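CT296 (Chlamydia trachomatis, PDB 3QH6) is of unknown function but structurally resembles Fe(II) 2-oxoglutarate-dependent enzymes, built on a cupin-type fold. Local coordinates at residues 24-29 with 111-116; 33-38 with 66-71; 96-99 with 103-106; 126-131 with 145-150. All coordinates share one frame; numbering follows the deposited sequence. Where two conformers were deposited one is given.

Interaction 1. Residues 24-29 with 111-116; sequences EGLAPV and CSVLLC
Leu115 reaches from strand 111-116 to Ala27 in the loop between strand 20-23 and helix 29-42. The two Leu115 methyls share the small CB of Ala27: CD1 of Leu115 is 3.6 Å from Ala27 CB, with CD2 a little further off, so the forked end of the leucine sits against a single carbon. What carries the fork there is the first torsion: Leu115 CG is anti to the backbone N (chi1 -177°), taking the branch off the strand and towards the loop. The backbones keep well apart, with the CA atoms of Ala27 and Leu115 7.9 Å from each other. Two residues further back on the same face of the strand, Val113 offers CG1 to Leu26 at a looser 4.3 Å from Leu26 CD2. This is purely apolar side-chain packing, and it lines the helix-bearing face of the five-stranded antiparallel sheet, consistent with the cupin clan to which the family is assigned. Alternation along strand 111-116 sends Val113 and Leu115 to this side, while Leu114 goes to the other, where it meets Ile104. Leu26 and Val113 both also touch Phe127 of the adjoining strand 125-128, and Leu115 leans on Ile71 of helix 66-75. Ala27 is tied by its backbone to Gly123, and directly beyond it Pro28 is the N-cap of helix 29-42.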
loop_
_atom_site.group_PDB
_atom_site.type_symbol
_atom_site.label_atom_id
_atom_site.label_comp_id
_atom_site.label_asym_id
_atom_site.label_seq_id
_atom_site.Cartn_x
_atom_site.Cartn_y
_atom_site.Cartn_z
ATOM N N GLU A 24 3.579 9.038 -6.136
ATOM C CA GLU A 24 2.473 9.962 -5.961
ATOM C C GLU A 24 1.275 9.476 -6.764
ATOM O O GLU A 24 1.436 8.986 -7.879
ATOM C CB GLU A 24 2.864 11.368 -6.459
ATOM C CG GLU A 24 1.765 12.398 -6.229
ATOM C CD GLU A 24 2.146 13.814 -6.664
ATOM O OE1 GLU A 24 3.307 14.034 -7.093
ATOM O OE2 GLU A 24 1.265 14.701 -6.563
ATOM N N GLY A 25 0.084 9.640 -6.203
ATOM C CA GLY A 25 -1.161 9.310 -6.894
ATOM C C GLY A 25 -1.285 7.853 -7.321
ATOM O O GLY A 25 -1.766 7.548 -8.411
ATOM N N LEU A 26 -0.852 6.941 -6.463
ATOM C CA LEU A 26 -0.909 5.516 -6.772
ATOM C C LEU A 26 -2.359 5.032 -6.847
ATOM O O LEU A 26 -2.718 4.264 -7.734
ATOM C CB LEU A 26 -0.129 4.725 -5.716
ATOM C CG LEU A 26 0.034 3.211 -5.913
ATOM C CD1 LEU A 26 0.709 2.906 -7.240
ATOM C CD2 LEU A 26 0.841 2.612 -4.768
ATOM N N ALA A 27 -3.181 5.494 -5.907
ATOM C CA ALA A 27 -4.570 5.073 -5.794
ATOM C C ALA A 27 -5.458 6.322 -5.792
ATOM O O ALA A 27 -5.040 7.350 -5.257
ATOM C CB ALA A 27 -4.762 4.285 -4.516
ATOM N N PRO A 28 -6.672 6.236 -6.389
ATOM C CA PRO A 28 -7.577 7.389 -6.454
ATOM C C PRO A 28 -7.868 7.921 -5.067
ATOM O O PRO A 28 -8.219 7.157 -4.175
ATOM C CB PRO A 28 -8.855 6.810 -7.070
ATOM C CG PRO A 28 -8.429 5.578 -7.792
ATOM C CD PRO A 28 -7.295 5.027 -6.960
ATOM N N VAL A 29 -7.728 9.224 -4.894
ATOM C CA VAL A 29 -7.885 9.836 -3.582
ATOM C C VAL A 29 -9.277 9.624 -2.984
ATOM O O VAL A 29 -9.411 9.508 -1.769
ATOM C CB VAL A 29 -7.549 11.339 -3.646
ATOM C CG1 VAL A 29 -8.132 12.085 -2.433
ATOM C CG2 VAL A 29 -6.041 11.527 -3.760
ATOM N N CYS A 111 6.512 -8.574 -0.703
ATOM C CA CYS A 111 6.478 -7.117 -0.954
ATOM C C CYS A 111 5.372 -6.489 -0.129
ATOM O O CYS A 111 4.275 -7.043 -0.060
ATOM C CB CYS A 111 6.208 -6.825 -2.441
ATOM S SG CYS A 111 6.483 -5.054 -2.890
ATOM N N SER A 112 5.636 -5.348 0.501
ATOM C CA SER A 112 4.546 -4.611 1.149
ATOM C C SER A 112 4.166 -3.343 0.365
ATOM O O SER A 112 4.971 -2.796 -0.401
ATOM C CB SER A 112 4.933 -4.256 2.593
ATOM O OG SER A 112 5.185 -5.423 3.364
ATOM N N VAL A 113 2.954 -2.838 0.590
ATOM C CA VAL A 113 2.614 -1.528 0.060
ATOM C C VAL A 113 2.010 -0.721 1.173
ATOM O O VAL A 113 1.075 -1.168 1.832
ATOM C CB VAL A 113 1.608 -1.619 -1.106
ATOM C CG1 VAL A 113 1.109 -0.192 -1.500
ATOM C CG2 VAL A 113 2.248 -2.316 -2.280
ATOM N N LEU A 114 2.554 0.463 1.407
ATOM C CA LEU A 114 1.968 1.372 2.384
ATOM C C LEU A 114 1.159 2.348 1.558
ATOM O O LEU A 114 1.700 3.022 0.708
ATOM C CB LEU A 114 3.080 2.090 3.180
ATOM C CG LEU A 114 2.703 3.132 4.248
ATOM C CD1 LEU A 114 1.940 4.316 3.656
ATOM C CD2 LEU A 114 1.905 2.499 5.336
ATOM N N LEU A 115 -0.143 2.406 1.784
ATOM C CA LEU A 115 -0.978 3.342 1.038
ATOM C C LEU A 115 -1.533 4.383 1.984
ATOM O O LEU A 115 -2.183 4.046 2.954
ATOM C CB LEU A 115 -2.097 2.559 0.374
ATOM C CG LEU A 115 -3.082 3.300 -0.518
ATOM C CD1 LEU A 115 -2.419 3.954 -1.738
ATOM C CD2 LEU A 115 -4.079 2.280 -0.955
ATOM N N CYS A 116 -1.254 5.651 1.732
ATOM C CA CYS A 116 -1.754 6.700 2.623
ATOM C C CYS A 116 -3.246 6.988 2.291
ATOM O O CYS A 116 -3.611 7.097 1.108
ATOM C CB CYS A 116 -0.875 7.938 2.516
ATOM S SG CYS A 116 -1.439 9.274 3.579
#

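Interaction 2. Residues 33-38 with 66-71; sequences KQLEAE and PGVQMI
This is an apolar helix-helix contact, Leu35 of helix 29-42 packing against Gly67, Val68 and Ile71 of helix 66-75. The two short helical segments run nearly antiparallel, at 157° between their directions, and their axes come within 9.9 Å. The spacing is smallest where Leu35 faces Gly67, with 5.9 Å between their CA atoms. Leu35 fills the gap with both methyls. CD1 lies against the peptide that joins Gly67 to Val68, 4.0 Å from Gly67 C, and also meets Val68 CG2. Because Gly67 carries no side chain, the methyl can settle directly on main chain. The other branch, Leu35 CD2, meets the end of Ile71, 4.1 Å from Ile71 CD1, and the two side chains cross obliquely one helical turn beyond Gly67. CG anti to the backbone N (chi1 -176°) carries the Leu35 fork across to helix 66-75, and chi2 (58°) then turns one methyl to each site. Main-chain N-H and C=O groups bond within each helix, as Ile71 N does to Gly67 O, leaving the contact to the Leu35 methyls on side-chain carbons and on the Gly67-Val68 peptide. Beyond this interface Val68 reaches the sheet, touching Ile146 and Leu148 of strand 145-151 and Leu92 of strand 91-98, while Glu36, on helix 29-42, hydrogen-bonds to Ser118 and Thr144.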
loop_
_atom_site.group_PDB
_atom_site.type_symbol
_atom_site.label_atom_id
_atom_site.label_comp_id
_atom_site.label_asym_id
_atom_site.label_seq_id
_atom_site.Cartn_x
_atom_site.Cartn_y
_atom_site.Cartn_z
ATOM N N LYS A 33 -10.221 7.955 0.790
ATOM C CA LYS A 33 -11.046 8.600 1.825
ATOM C C LYS A 33 -12.309 7.803 2.175
ATOM O O LYS A 33 -12.724 7.766 3.338
ATOM C CB LYS A 33 -11.484 9.998 1.369
ATOM C CG LYS A 33 -10.352 10.904 0.924
ATOM C CD LYS A 33 -9.393 11.234 2.060
ATOM C CE LYS A 33 -8.490 12.398 1.680
ATOM N NZ LYS A 33 -9.257 13.655 1.527
ATOM N N GLN A 34 -12.937 7.186 1.177
ATOM C CA GLN A 34 -14.114 6.366 1.426
ATOM C C GLN A 34 -13.746 5.188 2.328
ATOM O O GLN A 34 -14.402 4.947 3.327
ATOM C CB GLN A 34 -14.753 5.884 0.112
ATOM N N LEU A 35 -12.679 4.469 1.984
ATOM C CA LEU A 35 -12.158 3.391 2.837
ATOM C C LEU A 35 -11.873 3.879 4.272
ATOM O O LEU A 35 -12.308 3.269 5.239
ATOM C CB LEU A 35 -10.862 2.816 2.224
ATOM C CG LEU A 35 -10.240 1.607 2.932
ATOM C CD1 LEU A 35 -11.238 0.462 2.996
ATOM C CD2 LEU A 35 -8.970 1.130 2.270
ATOM N N GLU A 36 -11.149 4.986 4.407
ATOM C CA GLU A 36 -10.859 5.523 5.721
ATOM C C GLU A 36 -12.135 5.831 6.539
ATOM O O GLU A 36 -12.169 5.610 7.762
ATOM C CB GLU A 36 -9.982 6.773 5.634
ATOM C CG GLU A 36 -9.382 7.065 7.022
ATOM C CD GLU A 36 -8.811 8.456 7.174
ATOM O OE1 GLU A 36 -7.682 8.553 7.725
ATOM O OE2 GLU A 36 -9.496 9.438 6.761
ATOM N N ALA A 37 -13.167 6.347 5.883
ATOM C CA ALA A 37 -14.402 6.696 6.589
ATOM C C ALA A 37 -15.093 5.428 7.088
ATOM O O ALA A 37 -15.598 5.396 8.203
ATOM C CB ALA A 37 -15.324 7.531 5.695
ATOM N N GLU A 38 -15.078 4.368 6.284
ATOM C CA GLU A 38 -15.630 3.082 6.704
ATOM C C GLU A 38 -14.831 2.459 7.839
ATOM O O GLU A 38 -15.412 1.836 8.730
ATOM C CB GLU A 38 -15.723 2.101 5.524
ATOM C CG GLU A 38 -16.561 2.644 4.357
ATOM C CD GLU A 38 -17.284 1.564 3.555
ATOM O OE1 GLU A 38 -17.630 0.500 4.117
ATOM O OE2 GLU A 38 -17.517 1.789 2.347
ATOM N N PRO A 66 -15.004 -4.524 1.917
ATOM C CA PRO A 66 -14.624 -4.929 0.568
ATOM C C PRO A 66 -13.703 -3.901 -0.091
ATOM O O PRO A 66 -13.007 -4.237 -1.053
ATOM C CB PRO A 66 -15.976 -5.026 -0.153
ATOM C CG PRO A 66 -16.814 -4.010 0.532
ATOM C CD PRO A 66 -16.420 -4.129 1.986
ATOM N N GLY A 67 -13.665 -2.684 0.447
ATOM C CA GLY A 67 -12.882 -1.606 -0.143
ATOM C C GLY A 67 -11.390 -1.900 -0.218
ATOM O O GLY A 67 -10.714 -1.362 -1.093
ATOM N N VAL A 68 -10.875 -2.756 0.662
ATOM C CA VAL A 68 -9.445 -3.037 0.634
ATOM C C VAL A 68 -9.114 -3.837 -0.595
ATOM O O VAL A 68 -8.283 -3.434 -1.371
ATOM C CB VAL A 68 -8.950 -3.819 1.864
ATOM C CG1 VAL A 68 -7.418 -4.035 1.737
ATOM C CG2 VAL A 68 -9.315 -3.072 3.123
ATOM N N GLN A 69 -9.770 -4.977 -0.800
ATOM C CA GLN A 69 -9.397 -5.770 -1.960
ATOM C C GLN A 69 -9.805 -5.029 -3.207
ATOM O O GLN A 69 -9.247 -5.256 -4.242
ATOM C CB GLN A 69 -10.033 -7.175 -1.951
ATOM C CG GLN A 69 -9.343 -8.187 -1.007
ATOM C CD GLN A 69 -8.069 -8.828 -1.598
ATOM O OE1 GLN A 69 -7.338 -8.221 -2.395
ATOM N NE2 GLN A 69 -7.790 -10.056 -1.173
ATOM N N MET A 70 -10.837 -4.199 -3.134
ATOM C CA MET A 70 -11.267 -3.465 -4.342
ATOM C C MET A 70 -10.176 -2.507 -4.797
ATOM O O MET A 70 -9.895 -2.403 -5.982
ATOM C CB MET A 70 -12.566 -2.723 -4.106
ATOM C CG MET A 70 -13.775 -3.648 -4.199
ATOM S SD MET A 70 -15.235 -2.787 -3.637
ATOM C CE MET A 70 -15.419 -1.594 -4.989
ATOM N N ILE A 71 -9.543 -1.835 -3.844
ATOM C CA ILE A 71 -8.415 -0.963 -4.186
ATOM C C ILE A 71 -7.251 -1.797 -4.710
ATOM O O ILE A 71 -6.619 -1.445 -5.696
ATOM C CB ILE A 71 -7.982 -0.119 -2.997
ATOM C CG1 ILE A 71 -9.021 0.982 -2.753
ATOM C CG2 ILE A 71 -6.588 0.500 -3.269
ATOM C CD1 ILE A 71 -8.603 2.026 -1.742
#

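Interaction 3. Residues 96-99 with 103-106; sequences LWVQ and EILF
Val98, closing strand 91-98, and Glu103, where the chain comes back after a short turn, stand 6.3 Å apart at their CA atoms. The returning residues 103-106 form no strand beside it, and the single hydrogen bond between the segments joins main chain to side chain: Gln99 N donates to Glu103 OE1 at 2.9 Å. The bond is bent, with 138° at the hydrogen, and the N-H meets the oxygen nearly along its C-O axis. Glu103 gets its carboxylate there by running extended beyond CG (chi2 171°), its chain sliding past Val98 in the opposite direction. Val98 CG1 rests 3.8 Å from Glu103 CB, while the Val98 CB lies close to the accepting oxygen. That same OE1 also takes the N-H of Lys100, so one carboxylate oxygen grips two successive amides just past the strand end. In this way a side chain closes the turn leaving the outermost strand 91-98 of the antiparallel sheet, in a protein whose family belongs to the cupin clan. Arg58 adds only a long, weak ion pair to OE1. Two residues back along the strand from Val98, Leu96 lays its CD2 against the backbone of Glu103, 3.5 Å from Glu103 O. Val98 CG2 touches Ile104 CG1 at 4.3 Å, an apolar pair on the buried side. Ile104 goes on to pack against Ile147 and Arg149 of strand 145-151. Strand alternation turns Trp97 the other way, where its NE1 bonds to Thr144 OG1 and its ring meets Leu39 and Lys40 of helix 29-42.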
loop_
_atom_site.group_PDB
_atom_site.type_symbol
_atom_site.label_atom_id
_atom_site.label_comp_id
_atom_site.label_asym_id
_atom_site.label_seq_id
_atom_site.Cartn_x
_atom_site.Cartn_y
_atom_site.Cartn_z
ATOM N N LEU A 96 -2.834 -3.974 7.832
ATOM C CA LEU A 96 -2.947 -3.314 9.132
ATOM C C LEU A 96 -3.277 -1.864 8.875
ATOM O O LEU A 96 -2.596 -1.194 8.102
ATOM C CB LEU A 96 -1.626 -3.412 9.918
ATOM C CG LEU A 96 -1.568 -2.771 11.314
ATOM C CD1 LEU A 96 -2.424 -3.500 12.335
ATOM C CD2 LEU A 96 -0.132 -2.694 11.834
ATOM N N TRP A 97 -4.308 -1.361 9.528
ATOM C CA TRP A 97 -4.641 0.050 9.399
ATOM C C TRP A 97 -3.892 0.796 10.491
ATOM O O TRP A 97 -4.084 0.516 11.660
ATOM C CB TRP A 97 -6.142 0.197 9.597
ATOM C CG TRP A 97 -6.611 1.613 9.528
ATOM C CD1 TRP A 97 -6.170 2.581 8.695
ATOM C CD2 TRP A 97 -7.645 2.196 10.331
ATOM N NE1 TRP A 97 -6.878 3.760 8.927
ATOM C CE2 TRP A 97 -7.781 3.538 9.932
ATOM C CE3 TRP A 97 -8.463 1.708 11.356
ATOM C CZ2 TRP A 97 -8.697 4.400 10.523
ATOM C CZ3 TRP A 97 -9.366 2.561 11.945
ATOM C CH2 TRP A 97 -9.478 3.901 11.523
ATOM N N VAL A 98 -3.018 1.728 10.127
ATOM C CA VAL A 98 -2.118 2.326 11.127
ATOM C C VAL A 98 -2.322 3.843 11.209
ATOM O O VAL A 98 -2.607 4.501 10.199
ATOM C CB VAL A 98 -0.631 2.030 10.826
ATOM C CG1 VAL A 98 -0.333 0.526 10.922
ATOM C CG2 VAL A 98 -0.246 2.553 9.474
ATOM N N GLN A 99 -2.193 4.377 12.420
ATOM C CA GLN A 99 -2.198 5.821 12.653
ATOM C C GLN A 99 -0.758 6.404 12.599
ATOM O O GLN A 99 -0.559 7.558 12.227
ATOM C CB GLN A 99 -2.854 6.117 14.014
ATOM C CG GLN A 99 -2.420 7.417 14.666
ATOM C CD GLN A 99 -2.571 8.614 13.747
ATOM O OE1 GLN A 99 -3.605 8.787 13.096
ATOM N NE2 GLN A 99 -1.531 9.444 13.679
ATOM N N GLU A 103 4.043 1.747 13.873
ATOM C CA GLU A 103 3.163 0.590 14.046
ATOM C C GLU A 103 3.437 -0.448 12.959
ATOM O O GLU A 103 3.009 -1.607 13.036
ATOM C CB GLU A 103 1.699 1.061 14.042
ATOM C CG GLU A 103 1.316 1.786 15.345
ATOM C CD GLU A 103 -0.046 2.453 15.300
ATOM O OE1 GLU A 103 -0.561 2.716 14.190
ATOM O OE2 GLU A 103 -0.603 2.719 16.387
ATOM N N ILE A 104 4.195 -0.037 11.958
ATOM C CA ILE A 104 4.523 -0.898 10.831
ATOM C C ILE A 104 5.741 -1.712 11.195
ATOM O O ILE A 104 6.872 -1.215 11.116
ATOM C CB ILE A 104 4.875 -0.050 9.591
ATOM C CG1 ILE A 104 3.752 0.941 9.292
ATOM C CG2 ILE A 104 5.179 -0.950 8.388
ATOM C CD1 ILE A 104 4.081 1.887 8.148
ATOM N N LEU A 105 5.540 -2.957 11.600
ATOM C CA LEU A 105 6.687 -3.754 12.072
ATOM C C LEU A 105 7.189 -4.672 10.964
ATOM O O LEU A 105 6.588 -4.733 9.906
ATOM C CB LEU A 105 6.273 -4.585 13.286
ATOM C CG LEU A 105 5.549 -3.743 14.323
ATOM C CD1 LEU A 105 4.945 -4.604 15.431
ATOM C CD2 LEU A 105 6.537 -2.753 14.865
ATOM N N PHE A 106 8.281 -5.397 11.203
ATOM C CA PHE A 106 8.803 -6.311 10.190
ATOM C C PHE A 106 7.791 -7.399 9.781
ATOM O O PHE A 106 7.128 -8.008 10.624
ATOM C CB PHE A 106 10.115 -6.983 10.698
ATOM C CG PHE A 106 10.705 -7.972 9.711
ATOM C CD1 PHE A 106 11.378 -7.522 8.594
ATOM C CD2 PHE A 106 10.600 -9.340 9.902
ATOM C CE1 PHE A 106 11.913 -8.413 7.678
ATOM C CE2 PHE A 106 11.144 -10.227 8.989
ATOM C CZ PHE A 106 11.809 -9.744 7.866
#

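Interaction 4. Residues 126-131 with 145-150; sequences LFFSGE and AIILRF
Phe128 turns the CZ end of its ring towards two residues of strand 145-151, Ile147 and Arg149. Ile147 comes at the ring edge, near its plane, and the two side chains cross at about a right angle. The conformer of Ile147 described here is one of two, so the very close approach of its CD1 to the ring is doubtful in detail. Arg149 comes obliquely: its NH1 is 4.2 Å from Phe128 CZ, and the ring and guanidinium planes are 65° apart, so this is no stack. Phe128 reaches inward because its CG lies between the backbone N and the carbonyl carbon (chi1 65°), which swings the ring over the sheet. The guanidinium is held through several bonds. Arg149 NH1 donates to a water oxygen 3.0 Å away, and that water donates to Gly130 O at 2.7 Å. Both the water and Gly130 O lie at the edge of the Phe128 ring, in its plane. NH1 also bonds to Ser112 OG, and NH2 to Leu105 O; Asp107 gives only a long, weak ion pair. These bonds satisfy N-H groups of NH1 and NH2 in a buried guanidinium and probably fix its rotation. Strand 111-116 runs between the strands of Phe128 and Ile147, so the two side chains meet across it above Ser112, while Tyr132 packs edge-to-face with Phe128 and Leu96 of strand 91-98 touches Ile147.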
loop_
_atom_site.group_PDB
_atom_site.type_symbol
_atom_site.label_atom_id
_atom_site.label_comp_id
_atom_site.label_asym_id
_atom_site.label_seq_id
_atom_site.Cartn_x
_atom_site.Cartn_y
_atom_site.Cartn_z
ATOM N N LEU A 126 3.849 3.424 -1.106
ATOM C CA LEU A 126 5.251 3.022 -1.080
ATOM C C LEU A 126 5.323 1.509 -1.216
ATOM O O LEU A 126 4.730 0.808 -0.390
ATOM C CB LEU A 126 5.900 3.479 0.261
ATOM C CG LEU A 126 7.358 3.065 0.562
ATOM C CD1 LEU A 126 8.336 3.748 -0.406
ATOM C CD2 LEU A 126 7.752 3.389 1.999
ATOM N N PHE A 127 5.979 0.995 -2.263
ATOM C CA PHE A 127 6.250 -0.438 -2.337
ATOM C C PHE A 127 7.594 -0.654 -1.646
ATOM O O PHE A 127 8.527 0.094 -1.901
ATOM C CB PHE A 127 6.430 -0.936 -3.755
ATOM C CG PHE A 127 5.162 -0.896 -4.598
ATOM C CD1 PHE A 127 4.757 0.296 -5.193
ATOM C CD2 PHE A 127 4.428 -2.065 -4.821
ATOM C CE1 PHE A 127 3.619 0.342 -6.018
ATOM C CE2 PHE A 127 3.269 -2.035 -5.641
ATOM C CZ PHE A 127 2.863 -0.841 -6.223
ATOM N N PHE A 128 7.731 -1.694 -0.834
ATOM C CA PHE A 128 9.019 -1.949 -0.208
ATOM C C PHE A 128 9.084 -3.390 0.258
ATOM O O PHE A 128 8.061 -4.051 0.376
ATOM C CB PHE A 128 9.232 -1.020 1.013
ATOM C CG PHE A 128 8.253 -1.264 2.174
ATOM C CD1 PHE A 128 8.631 -2.029 3.276
ATOM C CD2 PHE A 128 6.975 -0.701 2.161
ATOM C CE1 PHE A 128 7.750 -2.244 4.330
ATOM C CE2 PHE A 128 6.078 -0.914 3.203
ATOM C CZ PHE A 128 6.466 -1.689 4.294
ATOM N N SER A 129 10.280 -3.885 0.573
ATOM C CA SER A 129 10.324 -5.180 1.218
ATOM C C SER A 129 11.119 -5.085 2.497
ATOM O O SER A 129 11.896 -4.178 2.676
ATOM C CB SER A 129 10.842 -6.277 0.274
ATOM O OG SER A 129 12.235 -6.344 0.245
ATOM N N GLY A 130 10.898 -6.020 3.398
ATOM C CA GLY A 130 11.568 -5.965 4.699
ATOM C C GLY A 130 11.013 -4.885 5.617
ATOM O O GLY A 130 9.840 -4.559 5.569
ATOM N N GLU A 131 11.859 -4.330 6.470
ATOM C CA GLU A 131 11.432 -3.286 7.430
ATOM C C GLU A 131 11.005 -1.998 6.708
ATOM O O GLU A 131 11.552 -1.656 5.661
ATOM C CB GLU A 131 12.587 -2.976 8.398
ATOM C CG GLU A 131 13.105 -4.261 9.104
ATOM C CD GLU A 131 13.214 -4.111 10.604
ATOM O OE1 GLU A 131 13.276 -2.956 11.080
ATOM O OE2 GLU A 131 13.245 -5.152 11.305
ATOM N N ALA A 145 -2.947 5.371 7.383
ATOM C CA ALA A 145 -2.465 4.642 6.238
ATOM C C ALA A 145 -2.811 3.185 6.438
ATOM O O ALA A 145 -3.186 2.766 7.540
ATOM C CB ALA A 145 -0.952 4.833 6.089
ATOM N N ILE A 146 -2.703 2.408 5.373
ATOM C CA ILE A 146 -2.917 0.971 5.498
ATOM C C ILE A 146 -1.716 0.257 4.889
ATOM O O ILE A 146 -1.237 0.628 3.818
ATOM C CB ILE A 146 -4.273 0.511 4.868
ATOM C CG1 ILE A 146 -4.534 -0.980 5.151
ATOM C CG2 ILE A 146 -4.370 0.799 3.334
ATOM C CD1 ILE A 146 -5.940 -1.387 4.741
ATOM N N ILE A 147 -1.151 -0.695 5.635
ATOM C CA ILE A 147 -0.050 -1.470 5.117
ATOM C C ILE A 147 -0.623 -2.774 4.599
ATOM O O ILE A 147 -1.429 -3.418 5.262
ATOM C CB ILE A 147 1.057 -1.725 6.184
ATOM C CG1 ILE A 147 2.188 -2.533 5.555
ATOM C CG2 ILE A 147 0.506 -2.414 7.435
ATOM C CD1 ILE A 147 3.202 -1.646 4.811
ATOM N N LEU A 148 -0.217 -3.129 3.390
ATOM C CA LEU A 148 -0.759 -4.282 2.682
ATOM C C LEU A 148 0.393 -5.231 2.471
ATOM O O LEU A 148 1.415 -4.819 1.950
ATOM C CB LEU A 148 -1.276 -3.828 1.307
ATOM C CG LEU A 148 -2.387 -2.766 1.373
ATOM C CD1 LEU A 148 -2.617 -2.164 -0.012
ATOM C CD2 LEU A 148 -3.656 -3.388 1.930
ATOM N N ARG A 149 0.238 -6.489 2.866
ATOM C CA ARG A 149 1.311 -7.445 2.734
ATOM C C ARG A 149 1.011 -8.401 1.601
ATOM O O ARG A 149 -0.003 -9.092 1.634
ATOM C CB ARG A 149 1.468 -8.247 4.044
ATOM C CG ARG A 149 1.524 -7.414 5.319
ATOM C CD ARG A 149 2.749 -6.481 5.327
ATOM N NE ARG A 149 2.920 -5.915 6.666
ATOM C CZ ARG A 149 3.980 -5.243 7.073
ATOM N NH1 ARG A 149 4.990 -5.050 6.240
ATOM N NH2 ARG A 149 4.039 -4.787 8.330
ATOM N N PHE A 150 1.947 -8.563 0.664
ATOM C CA PHE A 150 1.670 -9.428 -0.495
ATOM C C PHE A 150 2.608 -10.614 -0.520
ATOM O O PHE A 150 3.800 -10.441 -0.344
ATOM C CB PHE A 150 1.818 -8.649 -1.821
ATOM C CG PHE A 150 0.786 -7.581 -2.010
ATOM C CD1 PHE A 150 -0.436 -7.868 -2.607
ATOM C CD2 PHE A 150 1.003 -6.295 -1.544
ATOM C CE1 PHE A 150 -1.426 -6.856 -2.757
ATOM C CE2 PHE A 150 0.027 -5.309 -1.705
ATOM C CZ PHE A 150 -1.174 -5.595 -2.299
HETATM O O HOH W 1 7.703 -4.254 7.255
#

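Overall arrangement
Interactions 1 and 4 lie near the middle of the chain, their centres about 9 Å apart, and share the sheet: strand 111-116 pairs with both strands of interaction 4. They use its two faces. Interaction 1 is wholly apolar on the helix-bearing side, continuous with interaction 2, since Leu115 CD2 packs on Ile71 CG2. Interaction 2 is also apolar and buried, though further from the centre, joining helix to helix. On the other face interaction 4 mixes aromatic packing with a water-bridged buried arginine. Interaction 3, only partly buried, sits at the sheet's edge, hydrogen-bonded through its strand 91-98 to strand 145-151, and is the one with a direct hydrogen bond between its segments.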